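Long-range contacts in thioesterase (Streptomyces sp. WAC02707, PDB 6VAP), which is a type II thioesterase of the borrelidin biosynthetic cluster and probably hydrolyses aberrant or stalled acyl groups from the carrier domains of its polyketide synthase: residues A[12-17]-A[52-58]; A[105-109]-A[184-188]; A[136-140]-A[178-183]; A[196-202]-A[223-229]. Residues are numbered along the deposited sequence.

Contact 1 (A[12-17]-A[52-58])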
loop_
_atom_site.group_PDB
_atom_site.type_symbol
_atom_site.label_atom_id
_atom_site.label_comp_id
_atom_site.label_asym_id
_atom_site.label_seq_id
_atom_site.Cartn_x
_atom_site.Cartn_y
_atom_site.Cartn_z
ATOM N N VAL A 12 6.586 -0.826 16.416
ATOM C CA VAL A 12 5.182 -0.440 16.446
ATOM C C VAL A 12 4.653 -0.251 15.040
ATOM O O VAL A 12 3.485 -0.566 14.764
ATOM C CB VAL A 12 5.004 0.833 17.300
ATOM C CG1 VAL A 12 5.571 2.052 16.586
ATOM C CG2 VAL A 12 3.534 1.047 17.626
ATOM N N TRP A 13 5.500 0.230 14.123
ATOM C CA TRP A 13 5.044 0.498 12.761
ATOM C C TRP A 13 5.215 -0.686 11.810
ATOM O O TRP A 13 4.374 -0.925 10.939
ATOM C CB TRP A 13 5.808 1.696 12.166
ATOM C CG TRP A 13 5.335 3.023 12.619
ATOM C CD1 TRP A 13 5.839 3.783 13.656
ATOM C CD2 TRP A 13 4.334 3.813 11.987
ATOM N NE1 TRP A 13 5.146 4.974 13.738
ATOM C CE2 TRP A 13 4.249 5.033 12.703
ATOM C CE3 TRP A 13 3.522 3.626 10.863
ATOM C CZ2 TRP A 13 3.346 6.025 12.372
ATOM C CZ3 TRP A 13 2.622 4.631 10.533
ATOM C CH2 TRP A 13 2.539 5.801 11.295
ATOM N N ILE A 14 6.313 -1.413 11.940
ATOM C CA ILE A 14 6.768 -2.345 10.916
ATOM C C ILE A 14 6.739 -3.741 11.495
ATOM O O ILE A 14 7.489 -4.034 12.431
ATOM C CB ILE A 14 8.177 -1.998 10.410
ATOM C CG1 ILE A 14 8.164 -0.574 9.811
ATOM C CG2 ILE A 14 8.625 -3.026 9.385
ATOM C CD1 ILE A 14 9.519 -0.010 9.525
ATOM N N ARG A 15 5.912 -4.609 10.922
ATOM C CA ARG A 15 5.745 -5.971 11.410
ATOM C C ARG A 15 6.445 -6.923 10.445
ATOM O O ARG A 15 6.117 -6.966 9.253
ATOM C CB ARG A 15 4.263 -6.324 11.545
ATOM C CG ARG A 15 3.445 -5.311 12.353
ATOM C CD ARG A 15 3.946 -5.246 13.803
ATOM N NE ARG A 15 3.519 -4.012 14.458
ATOM C CZ ARG A 15 2.459 -3.900 15.249
ATOM N NH1 ARG A 15 1.698 -4.958 15.488
ATOM N NH2 ARG A 15 2.168 -2.723 15.800
ATOM N N GLN A 16 7.394 -7.687 10.959
ATOM C CA GLN A 16 8.144 -8.689 10.204
ATOM C C GLN A 16 7.651 -10.046 10.692
ATOM O O GLN A 16 8.015 -10.499 11.781
ATOM C CB GLN A 16 9.640 -8.497 10.445
ATOM C CG GLN A 16 10.532 -9.449 9.665
ATOM C CD GLN A 16 11.999 -9.282 9.999
ATOM O OE1 GLN A 16 12.350 -8.585 10.938
ATOM N NE2 GLN A 16 12.861 -9.920 9.229
ATOM N N TYR A 17 6.827 -10.698 9.876
ATOM C CA TYR A 17 6.162 -11.914 10.317
ATOM C C TYR A 17 7.038 -13.150 10.175
ATOM O O TYR A 17 6.851 -14.107 10.928
ATOM C CB TYR A 17 4.862 -12.074 9.536
ATOM C CG TYR A 17 3.836 -11.029 9.895
ATOM C CD1 TYR A 17 3.402 -10.866 11.219
ATOM C CD2 TYR A 17 3.262 -10.233 8.909
ATOM C CE1 TYR A 17 2.457 -9.904 11.544
ATOM C CE2 TYR A 17 2.342 -9.259 9.219
ATOM C CZ TYR A 17 1.930 -9.099 10.535
ATOM O OH TYR A 17 1.000 -8.142 10.863
ATOM N N ASP A 52 12.348 -10.308 2.421
ATOM C CA ASP A 52 12.063 -9.729 3.732
ATOM C C ASP A 52 10.786 -8.912 3.614
ATOM O O ASP A 52 10.809 -7.766 3.181
ATOM C CB ASP A 52 13.237 -8.886 4.215
ATOM C CG ASP A 52 13.023 -8.345 5.612
ATOM O OD1 ASP A 52 12.024 -8.754 6.255
ATOM O OD2 ASP A 52 13.846 -7.512 6.064
ATOM N N VAL A 53 9.662 -9.502 3.995
ATOM C CA VAL A 53 8.365 -8.849 3.868
ATOM C C VAL A 53 8.104 -8.026 5.119
ATOM O O VAL A 53 8.090 -8.561 6.228
ATOM C CB VAL A 53 7.243 -9.873 3.656
ATOM C CG1 VAL A 53 5.890 -9.153 3.569
ATOM C CG2 VAL A 53 7.505 -10.708 2.387
ATOM N N LEU A 54 7.871 -6.737 4.947
ATOM C CA LEU A 54 7.624 -5.822 6.051
ATOM C C LEU A 54 6.221 -5.269 5.877
ATOM O O LEU A 54 5.913 -4.651 4.849
ATOM C CB LEU A 54 8.644 -4.692 6.075
ATOM C CG LEU A 54 10.097 -5.134 6.223
ATOM C CD1 LEU A 54 11.007 -3.898 6.256
ATOM C CD2 LEU A 54 10.294 -5.949 7.488
ATOM N N ALA A 55 5.377 -5.465 6.882
ATOM C CA ALA A 55 3.983 -5.064 6.807
ATOM C C ALA A 55 3.765 -3.907 7.775
ATOM O O ALA A 55 4.196 -3.959 8.934
ATOM C CB ALA A 55 3.064 -6.245 7.104
ATOM N N VAL A 56 3.116 -2.863 7.305
ATOM C CA VAL A 56 2.974 -1.648 8.094
ATOM C C VAL A 56 1.666 -1.700 8.870
ATOM O O VAL A 56 0.604 -1.994 8.318
ATOM C CB VAL A 56 3.049 -0.404 7.190
ATOM C CG1 VAL A 56 2.892 0.863 7.978
ATOM C CG2 VAL A 56 4.402 -0.415 6.430
ATOM N N GLN A 57 1.743 -1.375 10.140
ATOM C CA GLN A 57 0.592 -1.240 11.019
ATOM C C GLN A 57 0.352 0.235 11.274
ATOM O O GLN A 57 1.114 0.866 11.999
ATOM C CB GLN A 57 0.850 -1.980 12.332
ATOM C CG GLN A 57 -0.313 -1.964 13.306
ATOM C CD GLN A 57 -1.297 -3.100 13.053
ATOM O OE1 GLN A 57 -1.790 -3.251 11.966
ATOM N NE2 GLN A 57 -1.607 -3.866 14.080
ATOM N N TYR A 58 -0.740 0.770 10.760
ATOM C CA TYR A 58 -1.057 2.168 11.013
ATOM C C TYR A 58 -1.616 2.346 12.428
ATOM O O TYR A 58 -2.184 1.417 13.007
ATOM C CB TYR A 58 -2.075 2.688 10.011
ATOM C CG TYR A 58 -1.810 2.354 8.566
ATOM C CD1 TYR A 58 -0.558 2.546 8.000
ATOM C CD2 TYR A 58 -2.826 1.851 7.758
ATOM C CE1 TYR A 58 -0.332 2.261 6.669
ATOM C CE2 TYR A 58 -2.626 1.603 6.450
ATOM C CZ TYR A 58 -1.371 1.792 5.889
ATOM O OH TYR A 58 -1.207 1.491 4.542
#
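At the start of 12-17, V12 O accepts a hydrogen bond from R15 NH2 (2.7 Å), tying the turn that leads into the strand. W13 sends its carbonyl to Q57 N (W13 O to Q57 N 2.8 Å), while its indole edge rests on V56 (CE3 to CG1 4.0 Å). I14 and V56 form a non-hydrogen-bonded antiparallel pair; I14 CG2 packs on L54 CB at 3.7 Å, and its side chain also meets helix 73-87. R15 and A55 form the hydrogen-bonded antiparallel pair: R15 N lies 2.7 Å from A55 O and A55 N 2.9 Å from R15 O. The R15 guanidinium, with Q57 CG over one face, forms a salt bridge to D63. Q16 lays CB against L54 CD2 (4.0 Å) and directs OE1 to H9 N. Y17 closes the segment by placing CE2 3.8 Å from A55 CB, its ring stacked on H41 of helix 41-47. Strand 14-15 thus forms the short antiparallel edge beside 52-56, as in the mixed sheet of the alpha/beta-hydrolase fold.

Contact 2 (A[105-109]-A[184-188]); sequences FELAR and YRYRP
E106 and R109, three residues apart on helical segment 105-109 and salt-bridged (R109 NH1 to E106 OE2 3.6 Å), dock irregular segment 184-188 through a tyrosine hydroxyl and a backbone carbonyl. Y184 OH donates to E106 OE2 (2.6 Å), and R109 holds R187 O with both terminal nitrogens (NH2 2.6 Å, NH1 2.9 Å). E106 is m, m (chi1 -75°, chi2 -63°) and R109 m, t (-85°, 178°). One water joins E106 OE2 (2.8 Å) to R187 N (3.0 Å); a second joins R109 NH2 (2.5 Å) to Y186 OH (3.2 Å). Y184 and Y186 are both t (chi1 175° and 170°). Y186 CE1 lies over one face of the R109 guanidinium, 3.1 Å from NH2, and 3.9 Å from F105 CZ, at the edge of the F105 ring. The backbones stay apart (E106 CA to Y186 CA 9.3 Å). The loop between helix 167-182 and strand 196-201 thus meets helix 99-113, with I73 of helix 73-87 touching both E106 and Y184.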
loop_
_atom_site.group_PDB
_atom_site.type_symbol
_atom_site.label_atom_id
_atom_site.label_comp_id
_atom_site.label_asym_id
_atom_site.label_seq_id
_atom_site.Cartn_x
_atom_site.Cartn_y
_atom_site.Cartn_z
ATOM N N PHE A 105 3.154 5.232 -2.955
ATOM C CA PHE A 105 3.698 6.166 -3.922
ATOM C C PHE A 105 4.361 7.334 -3.228
ATOM O O PHE A 105 5.389 7.819 -3.685
ATOM C CB PHE A 105 2.596 6.653 -4.848
ATOM C CG PHE A 105 2.942 7.925 -5.585
ATOM C CD1 PHE A 105 3.750 7.902 -6.725
ATOM C CD2 PHE A 105 2.428 9.118 -5.181
ATOM C CE1 PHE A 105 4.040 9.058 -7.400
ATOM C CE2 PHE A 105 2.711 10.272 -5.855
ATOM C CZ PHE A 105 3.522 10.247 -6.974
ATOM N N GLU A 106 3.745 7.842 -2.166
ATOM C CA GLU A 106 4.307 8.952 -1.411
ATOM C C GLU A 106 5.604 8.545 -0.734
ATOM O O GLU A 106 6.559 9.331 -0.699
ATOM C CB GLU A 106 3.270 9.440 -0.397
ATOM C CG GLU A 106 2.134 10.235 -0.996
ATOM C CD GLU A 106 2.639 11.536 -1.636
ATOM O OE1 GLU A 106 3.725 11.983 -1.248
ATOM O OE2 GLU A 106 1.949 12.065 -2.518
ATOM N N LEU A 107 5.651 7.324 -0.198
ATOM C CA LEU A 107 6.888 6.807 0.380
ATOM C C LEU A 107 7.956 6.652 -0.685
ATOM O O LEU A 107 9.122 6.990 -0.459
ATOM C CB LEU A 107 6.628 5.464 1.076
ATOM C CG LEU A 107 5.749 5.546 2.298
ATOM C CD1 LEU A 107 5.280 4.124 2.742
ATOM C CD2 LEU A 107 6.537 6.202 3.435
ATOM N N ALA A 108 7.557 6.257 -1.890
ATOM C CA ALA A 108 8.530 6.145 -2.970
ATOM C C ALA A 108 9.145 7.496 -3.299
ATOM O O ALA A 108 10.357 7.623 -3.496
ATOM C CB ALA A 108 7.874 5.530 -4.199
ATOM N N ARG A 109 8.311 8.522 -3.376
ATOM C CA ARG A 109 8.794 9.870 -3.606
ATOM C C ARG A 109 9.831 10.256 -2.579
ATOM O O ARG A 109 10.851 10.854 -2.929
ATOM C CB ARG A 109 7.622 10.857 -3.548
ATOM C CG ARG A 109 6.841 11.040 -4.802
ATOM C CD ARG A 109 5.674 12.024 -4.574
ATOM N NE ARG A 109 5.504 12.942 -5.693
ATOM C CZ ARG A 109 4.655 13.956 -5.692
ATOM N NH1 ARG A 109 3.914 14.191 -4.618
ATOM N NH2 ARG A 109 4.539 14.706 -6.767
ATOM N N TYR A 184 -6.954 13.098 0.010
ATOM C CA TYR A 184 -5.617 13.219 -0.557
ATOM C C TYR A 184 -5.586 14.228 -1.681
ATOM O O TYR A 184 -6.445 14.203 -2.557
ATOM C CB TYR A 184 -5.178 11.866 -1.075
ATOM C CG TYR A 184 -3.862 11.816 -1.804
ATOM C CD1 TYR A 184 -2.640 12.068 -1.139
ATOM C CD2 TYR A 184 -3.831 11.607 -3.180
ATOM C CE1 TYR A 184 -1.450 12.047 -1.826
ATOM C CE2 TYR A 184 -2.625 11.584 -3.877
ATOM C CZ TYR A 184 -1.450 11.753 -3.200
ATOM O OH TYR A 184 -0.243 11.735 -3.907
ATOM N N ARG A 185 -4.595 15.135 -1.676
ATOM C CA ARG A 185 -4.382 16.146 -2.724
ATOM C C ARG A 185 -2.969 15.891 -3.280
ATOM O O ARG A 185 -2.078 16.053 -2.519
ATOM C CB ARG A 185 -4.605 17.548 -2.143
ATOM C CG ARG A 185 -5.900 17.682 -1.349
ATOM C CD ARG A 185 -6.325 19.082 -0.945
ATOM N NE ARG A 185 -5.584 19.562 0.214
ATOM C CZ ARG A 185 -5.373 20.851 0.539
ATOM N NH1 ARG A 185 -5.824 21.847 -0.213
ATOM N NH2 ARG A 185 -4.682 21.133 1.620
ATOM N N TYR A 186 -2.812 15.420 -4.517
ATOM C CA TYR A 186 -1.531 15.190 -5.156
ATOM C C TYR A 186 -0.856 16.532 -5.366
ATOM O O TYR A 186 -1.429 17.452 -5.950
ATOM C CB TYR A 186 -1.733 14.479 -6.491
ATOM C CG TYR A 186 -0.485 14.402 -7.334
ATOM C CD1 TYR A 186 0.624 13.664 -6.921
ATOM C CD2 TYR A 186 -0.422 15.039 -8.555
ATOM C CE1 TYR A 186 1.741 13.606 -7.679
ATOM C CE2 TYR A 186 0.703 14.969 -9.343
ATOM C CZ TYR A 186 1.787 14.238 -8.903
ATOM O OH TYR A 186 2.922 14.167 -9.668
ATOM N N ARG A 187 0.339 16.667 -4.853
ATOM C CA ARG A 187 1.125 17.862 -5.142
ATOM C C ARG A 187 2.160 17.499 -6.187
ATOM O O ARG A 187 2.985 16.638 -5.906
ATOM C CB ARG A 187 1.809 18.386 -3.887
ATOM C CG ARG A 187 0.953 18.247 -2.648
ATOM C CD ARG A 187 1.661 18.804 -1.427
ATOM N NE ARG A 187 0.962 18.452 -0.193
ATOM C CZ ARG A 187 1.542 17.933 0.886
ATOM N NH1 ARG A 187 2.847 17.692 0.907
ATOM N NH2 ARG A 187 0.809 17.653 1.953
ATOM N N PRO A 188 2.146 18.117 -7.363
ATOM C CA PRO A 188 3.123 17.756 -8.400
ATOM C C PRO A 188 4.555 17.886 -7.899
ATOM O O PRO A 188 4.889 18.788 -7.124
ATOM C CB PRO A 188 2.823 18.759 -9.525
ATOM C CG PRO A 188 1.409 19.163 -9.325
ATOM C CD PRO A 188 1.177 19.115 -7.837
HETATM O O HOH W 1 1.171 14.781 -2.742
HETATM O O HOH W 2 5.802 13.410 -8.491
#

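Contact 3 (A[136-140]-A[178-183])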
loop_
_atom_site.group_PDB
_atom_site.type_symbol
_atom_site.label_atom_id
_atom_site.label_comp_id
_atom_site.label_asym_id
_atom_site.label_seq_id
_atom_site.Cartn_x
_atom_site.Cartn_y
_atom_site.Cartn_z
ATOM N N GLY A 136 -15.106 12.505 -2.354
ATOM C CA GLY A 136 -15.517 11.348 -1.569
ATOM C C GLY A 136 -16.032 11.765 -0.200
ATOM O O GLY A 136 -15.539 12.719 0.402
ATOM N N THR A 137 -17.052 11.053 0.294
ATOM C CA THR A 137 -17.747 11.469 1.512
ATOM C C THR A 137 -17.935 10.323 2.501
ATOM O O THR A 137 -18.573 10.518 3.538
ATOM C CB THR A 137 -19.118 12.091 1.184
ATOM O OG1 THR A 137 -20.011 11.063 0.758
ATOM C CG2 THR A 137 -18.998 13.133 0.083
ATOM N N VAL A 138 -17.391 9.142 2.220
ATOM C CA VAL A 138 -17.580 8.009 3.125
ATOM C C VAL A 138 -17.088 8.352 4.528
ATOM O O VAL A 138 -17.689 7.955 5.531
ATOM C CB VAL A 138 -16.884 6.752 2.565
ATOM C CG1 VAL A 138 -16.728 5.723 3.618
ATOM C CG2 VAL A 138 -17.687 6.204 1.386
ATOM N N HIS A 139 -15.983 9.084 4.624
ATOM C CA HIS A 139 -15.440 9.458 5.921
ATOM C C HIS A 139 -16.331 10.434 6.674
ATOM O O HIS A 139 -16.134 10.612 7.873
ATOM C CB HIS A 139 -14.040 10.063 5.779
ATOM C CG HIS A 139 -14.013 11.405 5.116
ATOM N ND1 HIS A 139 -14.220 11.567 3.763
ATOM C CD2 HIS A 139 -13.810 12.649 5.613
ATOM C CE1 HIS A 139 -14.129 12.851 3.456
ATOM N NE2 HIS A 139 -13.872 13.529 4.560
ATOM N N LEU A 140 -17.280 11.079 6.009
ATOM C CA LEU A 140 -18.178 12.041 6.626
ATOM C C LEU A 140 -19.498 11.432 7.070
ATOM O O LEU A 140 -20.309 12.137 7.671
ATOM C CB LEU A 140 -18.459 13.188 5.645
ATOM C CG LEU A 140 -17.230 13.941 5.151
ATOM C CD1 LEU A 140 -17.595 14.932 4.047
ATOM C CD2 LEU A 140 -16.530 14.640 6.304
ATOM N N TYR A 178 -10.239 6.168 5.694
ATOM C CA TYR A 178 -11.014 6.659 4.563
ATOM C C TYR A 178 -10.804 8.151 4.359
ATOM O O TYR A 178 -10.654 8.617 3.220
ATOM C CB TYR A 178 -12.490 6.319 4.764
ATOM C CG TYR A 178 -12.859 4.975 4.133
ATOM C CD1 TYR A 178 -13.249 4.881 2.795
ATOM C CD2 TYR A 178 -12.817 3.813 4.878
ATOM C CE1 TYR A 178 -13.587 3.659 2.227
ATOM C CE2 TYR A 178 -13.147 2.579 4.319
ATOM C CZ TYR A 178 -13.534 2.513 3.001
ATOM O OH TYR A 178 -13.867 1.294 2.453
ATOM N N ARG A 179 -10.823 8.918 5.443
ATOM C CA ARG A 179 -10.567 10.341 5.321
ATOM C C ARG A 179 -9.253 10.556 4.583
ATOM O O ARG A 179 -9.161 11.395 3.681
ATOM C CB ARG A 179 -10.541 10.987 6.714
ATOM C CG ARG A 179 -10.048 12.435 6.737
ATOM C CD ARG A 179 -10.202 13.061 8.117
ATOM N NE ARG A 179 -11.593 13.343 8.431
ATOM C CZ ARG A 179 -12.281 14.351 7.911
ATOM N NH1 ARG A 179 -11.699 15.177 7.050
ATOM N NH2 ARG A 179 -13.553 14.527 8.253
ATOM N N ALA A 180 -8.220 9.785 4.943
ATOM C CA ALA A 180 -6.922 9.950 4.315
ATOM C C ALA A 180 -7.020 9.622 2.843
ATOM O O ALA A 180 -6.454 10.351 2.020
ATOM C CB ALA A 180 -5.887 9.065 5.009
ATOM N N ALA A 181 -7.735 8.527 2.496
ATOM C CA ALA A 181 -7.895 8.132 1.095
ATOM C C ALA A 181 -8.676 9.174 0.302
ATOM O O ALA A 181 -8.375 9.428 -0.869
ATOM C CB ALA A 181 -8.608 6.772 0.994
ATOM N N GLU A 182 -9.718 9.737 0.892
ATOM C CA GLU A 182 -10.631 10.595 0.150
ATOM C C GLU A 182 -10.204 12.058 0.098
ATOM O O GLU A 182 -10.582 12.756 -0.841
ATOM C CB GLU A 182 -12.036 10.494 0.754
ATOM C CG GLU A 182 -12.763 9.260 0.353
ATOM C CD GLU A 182 -14.069 9.057 1.131
ATOM O OE1 GLU A 182 -14.040 9.210 2.375
ATOM O OE2 GLU A 182 -15.121 8.750 0.497
ATOM N N THR A 183 -9.419 12.546 1.048
ATOM C CA THR A 183 -9.009 13.944 1.056
ATOM C C THR A 183 -7.587 14.143 0.540
ATOM O O THR A 183 -7.047 15.244 0.667
ATOM C CB THR A 183 -9.112 14.522 2.483
ATOM O OG1 THR A 183 -8.145 13.875 3.346
ATOM C CG2 THR A 183 -10.529 14.291 3.047
HETATM O O HOH W 3 -12.393 11.962 -2.848
HETATM O O HOH W 4 -13.376 16.386 4.971
HETATM O O HOH W 5 -14.703 12.567 9.409
#
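The carboxylate of E182 organises this contact. With chi1 -78° (m) and chi2 171° (t), it reaches from the last helical turn to the start of the 3-10 segment 138-140. There OE2 accepts from V138 N (2.9 Å), while OE1 takes both H139 N (3.0 Å) and H139 ND1 (2.7 Å). The p rotamer of H139 (chi1 69°) folds the imidazole back so that ring and backbone amide address the same oxygen. A helix-borne carboxylate thus accepts consecutive amides at the start of a 3-10 turn plus an imidazole, the latter a His-carboxylate hydrogen bond.

R179 stands out from the helix with t rotamers at chi1 and chi2, then bends at chi3 (-72°), which lays one face of its guanidinium against the edge of the imidazole, R179 CZ being 3.2 Å from H139 CD2. Waters link the same two residues: one spans H139 NE2 and R179 NH1 (2.9 Å each), another H139 O (2.9 Å) and R179 NH2 (2.5 Å). V138, with chi1 at 164° (t), places CG1 over the face of the Y178 ring, 4.0 Å from its centroid, in a CH-pi contact. At the helix end, T183 in its p rotamer returns OG1 to R179 O (2.7 Å).

H139 O also accepts a hydrogen bond from R175, one turn before R179. The contact fastens the connection between strand 120-124 and helix 143-149 onto the C-terminal end of helix 167-182, at the protein surface.

Contact 4 (A[196-202]-A[223-229]); sequences IHALTGD and FTLDTFA
Strands 196-201 and 223-228 run parallel in continuous register, I196 opposite F223 through G201 opposite F228, axes 4.7 Å apart at closest and crossing at -20°. F223, L225 and T227 share one face, T224, D226 and F228 the other. F223, chi1 176° (t), turns its ring toward the neighbouring strand, CE1 3.8 Å from A198 CB and CD1 3.9 Å from I196 CG2. T224 N donates to I196 O (3.1 Å) and T224 O receives A198 N (2.8 Å); T224 CB makes a CH-pi contact with the H197 ring (4.1 Å from its centroid), which chi1 -167° (t) brings to T224 and D226. L225, chi1 172° (t), sets CD1 3.5 Å from A198 CB. D226 continues the ladder, N to A198 O 2.9 Å and O to T200 N 3.1 Å, while OD2 accepts from H197 NE2 (2.6 Å); H197 ND1 is hydrogen-bonded to H249 NE2. T227 CG2 lies 3.7 Å from D202 CB. F228 N reaches T200 O and F228 O reaches D202 N, both 2.8 Å; its m rotamer sets CE1 3.9 Å from L199 CB. These strands and helix 209-213, which covers F223 and L225, form a beta-alpha-beta unit. Helix 239-250 lies against H197, D226 and F228; strand 120-124 flanks 196-201, leaving 223-228 outermost.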
loop_
_atom_site.group_PDB
_atom_site.type_symbol
_atom_site.label_atom_id
_atom_site.label_comp_id
_atom_site.label_asym_id
_atom_site.label_seq_id
_atom_site.Cartn_x
_atom_site.Cartn_y
_atom_site.Cartn_z
ATOM N N ILE A 196 7.092 1.004 -12.181
ATOM C CA ILE A 196 5.784 0.999 -11.559
ATOM C C ILE A 196 4.974 -0.107 -12.207
ATOM O O ILE A 196 4.900 -0.206 -13.436
ATOM C CB ILE A 196 5.068 2.347 -11.707
ATOM C CG1 ILE A 196 5.730 3.406 -10.827
ATOM C CG2 ILE A 196 3.557 2.186 -11.246
ATOM C CD1 ILE A 196 5.086 4.777 -10.875
ATOM N N HIS A 197 4.420 -0.982 -11.386
ATOM C CA HIS A 197 3.569 -2.064 -11.857
ATOM C C HIS A 197 2.207 -1.862 -11.219
ATOM O O HIS A 197 2.068 -1.934 -9.996
ATOM C CB HIS A 197 4.128 -3.455 -11.525
ATOM C CG HIS A 197 3.431 -4.569 -12.259
ATOM N ND1 HIS A 197 4.040 -5.772 -12.545
ATOM C CD2 HIS A 197 2.176 -4.663 -12.772
ATOM C CE1 HIS A 197 3.198 -6.554 -13.198
ATOM N NE2 HIS A 197 2.055 -5.909 -13.341
ATOM N N ALA A 198 1.204 -1.616 -12.037
ATOM C CA ALA A 198 -0.131 -1.349 -11.552
ATOM C C ALA A 198 -0.968 -2.607 -11.710
ATOM O O ALA A 198 -0.819 -3.355 -12.683
ATOM C CB ALA A 198 -0.732 -0.198 -12.332
ATOM N N LEU A 199 -1.857 -2.834 -10.755
ATOM C CA LEU A 199 -2.698 -4.023 -10.725
ATOM C C LEU A 199 -4.122 -3.593 -10.404
ATOM O O LEU A 199 -4.344 -2.843 -9.446
ATOM C CB LEU A 199 -2.200 -5.028 -9.688
ATOM C CG LEU A 199 -0.695 -5.262 -9.673
ATOM C CD1 LEU A 199 -0.338 -6.016 -8.426
ATOM C CD2 LEU A 199 -0.208 -6.025 -10.900
ATOM N N THR A 200 -5.082 -4.033 -11.216
ATOM C CA THR A 200 -6.443 -3.542 -11.067
ATOM C C THR A 200 -7.428 -4.656 -11.407
ATOM O O THR A 200 -7.099 -5.607 -12.111
ATOM C CB THR A 200 -6.647 -2.278 -11.935
ATOM O OG1 THR A 200 -7.878 -1.636 -11.568
ATOM C CG2 THR A 200 -6.649 -2.633 -13.427
ATOM N N GLY A 201 -8.635 -4.538 -10.883
ATOM C CA GLY A 201 -9.712 -5.421 -11.252
ATOM C C GLY A 201 -10.519 -4.841 -12.397
ATOM O O GLY A 201 -10.675 -3.650 -12.518
ATOM N N ASP A 202 -11.047 -5.710 -13.246
ATOM C CA ASP A 202 -11.778 -5.273 -14.433
ATOM C C ASP A 202 -13.206 -4.840 -14.122
ATOM O O ASP A 202 -13.907 -4.359 -15.025
ATOM C CB ASP A 202 -11.786 -6.380 -15.497
ATOM C CG ASP A 202 -12.529 -7.633 -15.053
ATOM O OD1 ASP A 202 -12.970 -7.723 -13.892
ATOM O OD2 ASP A 202 -12.631 -8.561 -15.871
ATOM N N PHE A 223 6.837 0.841 -17.122
ATOM C CA PHE A 223 5.495 0.728 -16.575
ATOM C C PHE A 223 4.794 -0.513 -17.119
ATOM O O PHE A 223 4.880 -0.843 -18.304
ATOM C CB PHE A 223 4.660 1.956 -16.890
ATOM C CG PHE A 223 3.228 1.834 -16.417
ATOM C CD1 PHE A 223 2.922 2.003 -15.107
ATOM C CD2 PHE A 223 2.214 1.520 -17.299
ATOM C CE1 PHE A 223 1.576 1.852 -14.625
ATOM C CE2 PHE A 223 0.891 1.367 -16.859
ATOM C CZ PHE A 223 0.581 1.548 -15.541
ATOM N N THR A 224 4.088 -1.208 -16.245
ATOM C CA THR A 224 3.311 -2.369 -16.652
ATOM C C THR A 224 1.992 -2.315 -15.896
ATOM O O THR A 224 1.943 -1.892 -14.738
ATOM C CB THR A 224 4.056 -3.701 -16.389
ATOM O OG1 THR A 224 4.460 -3.778 -15.017
ATOM C CG2 THR A 224 5.305 -3.807 -17.271
ATOM N N LEU A 225 0.921 -2.692 -16.572
ATOM C CA LEU A 225 -0.404 -2.729 -15.983
ATOM C C LEU A 225 -0.996 -4.101 -16.229
ATOM O O LEU A 225 -1.042 -4.560 -17.377
ATOM C CB LEU A 225 -1.304 -1.680 -16.583
ATOM C CG LEU A 225 -2.780 -1.737 -16.191
ATOM C CD1 LEU A 225 -2.970 -1.554 -14.703
ATOM C CD2 LEU A 225 -3.572 -0.680 -16.963
ATOM N N ASP A 226 -1.453 -4.753 -15.155
ATOM C CA ASP A 226 -2.070 -6.074 -15.234
ATOM C C ASP A 226 -3.486 -5.964 -14.695
ATOM O O ASP A 226 -3.679 -5.401 -13.613
ATOM C CB ASP A 226 -1.308 -7.137 -14.422
ATOM C CG ASP A 226 -0.202 -7.799 -15.217
ATOM O OD1 ASP A 226 -0.491 -8.352 -16.312
ATOM O OD2 ASP A 226 0.951 -7.804 -14.747
ATOM N N THR A 227 -4.456 -6.478 -15.446
ATOM C CA THR A 227 -5.863 -6.452 -15.076
ATOM C C THR A 227 -6.291 -7.859 -14.693
ATOM O O THR A 227 -5.895 -8.845 -15.329
ATOM C CB THR A 227 -6.723 -5.922 -16.245
ATOM O OG1 THR A 227 -6.171 -4.655 -16.665
ATOM C CG2 THR A 227 -8.126 -5.793 -15.842
ATOM N N PHE A 228 -7.147 -7.939 -13.689
ATOM C CA PHE A 228 -7.638 -9.205 -13.168
ATOM C C PHE A 228 -9.165 -9.231 -13.146
ATOM O O PHE A 228 -9.824 -8.189 -12.979
ATOM C CB PHE A 228 -7.107 -9.435 -11.759
ATOM C CG PHE A 228 -5.606 -9.381 -11.664
ATOM C CD1 PHE A 228 -4.954 -8.159 -11.631
ATOM C CD2 PHE A 228 -4.839 -10.576 -11.623
ATOM C CE1 PHE A 228 -3.528 -8.122 -11.561
ATOM C CE2 PHE A 228 -3.498 -10.542 -11.496
ATOM C CZ PHE A 228 -2.813 -9.282 -11.482
ATOM N N ALA A 229 -9.729 -10.428 -13.339
ATOM C CA ALA A 229 -11.178 -10.593 -13.244
ATOM C C ALA A 229 -11.591 -10.391 -11.787
ATOM O O ALA A 229 -11.327 -11.237 -10.930
ATOM C CB ALA A 229 -11.609 -11.960 -13.779
HETATM O O HOH W 6 6.928 -2.441 -14.511
#

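How the contacts relate
Contacts 1 and 4 belong to one mixed sheet: each pairs an outermost strand with its inner neighbour, and they lie on opposite sides of the chain's centre, about 24 Å apart between centres. Contact 1 is short, antiparallel and mostly buried; contact 4 is a longer parallel ladder, only partly buried. Contacts 2 and 3 rest on side chains that bond to each other and to backbone groups, with waters in support, rather than on a backbone ladder, each with a glutamate as a central acceptor. They adjoin in sequence, the end of helix 167-182 running straight into the loop of contact 2, and contact 3 is nested within the chain loop that contact 2 closes. Contact 2 is partly buried against helix 99-113, whereas contact 3 lies at the surface.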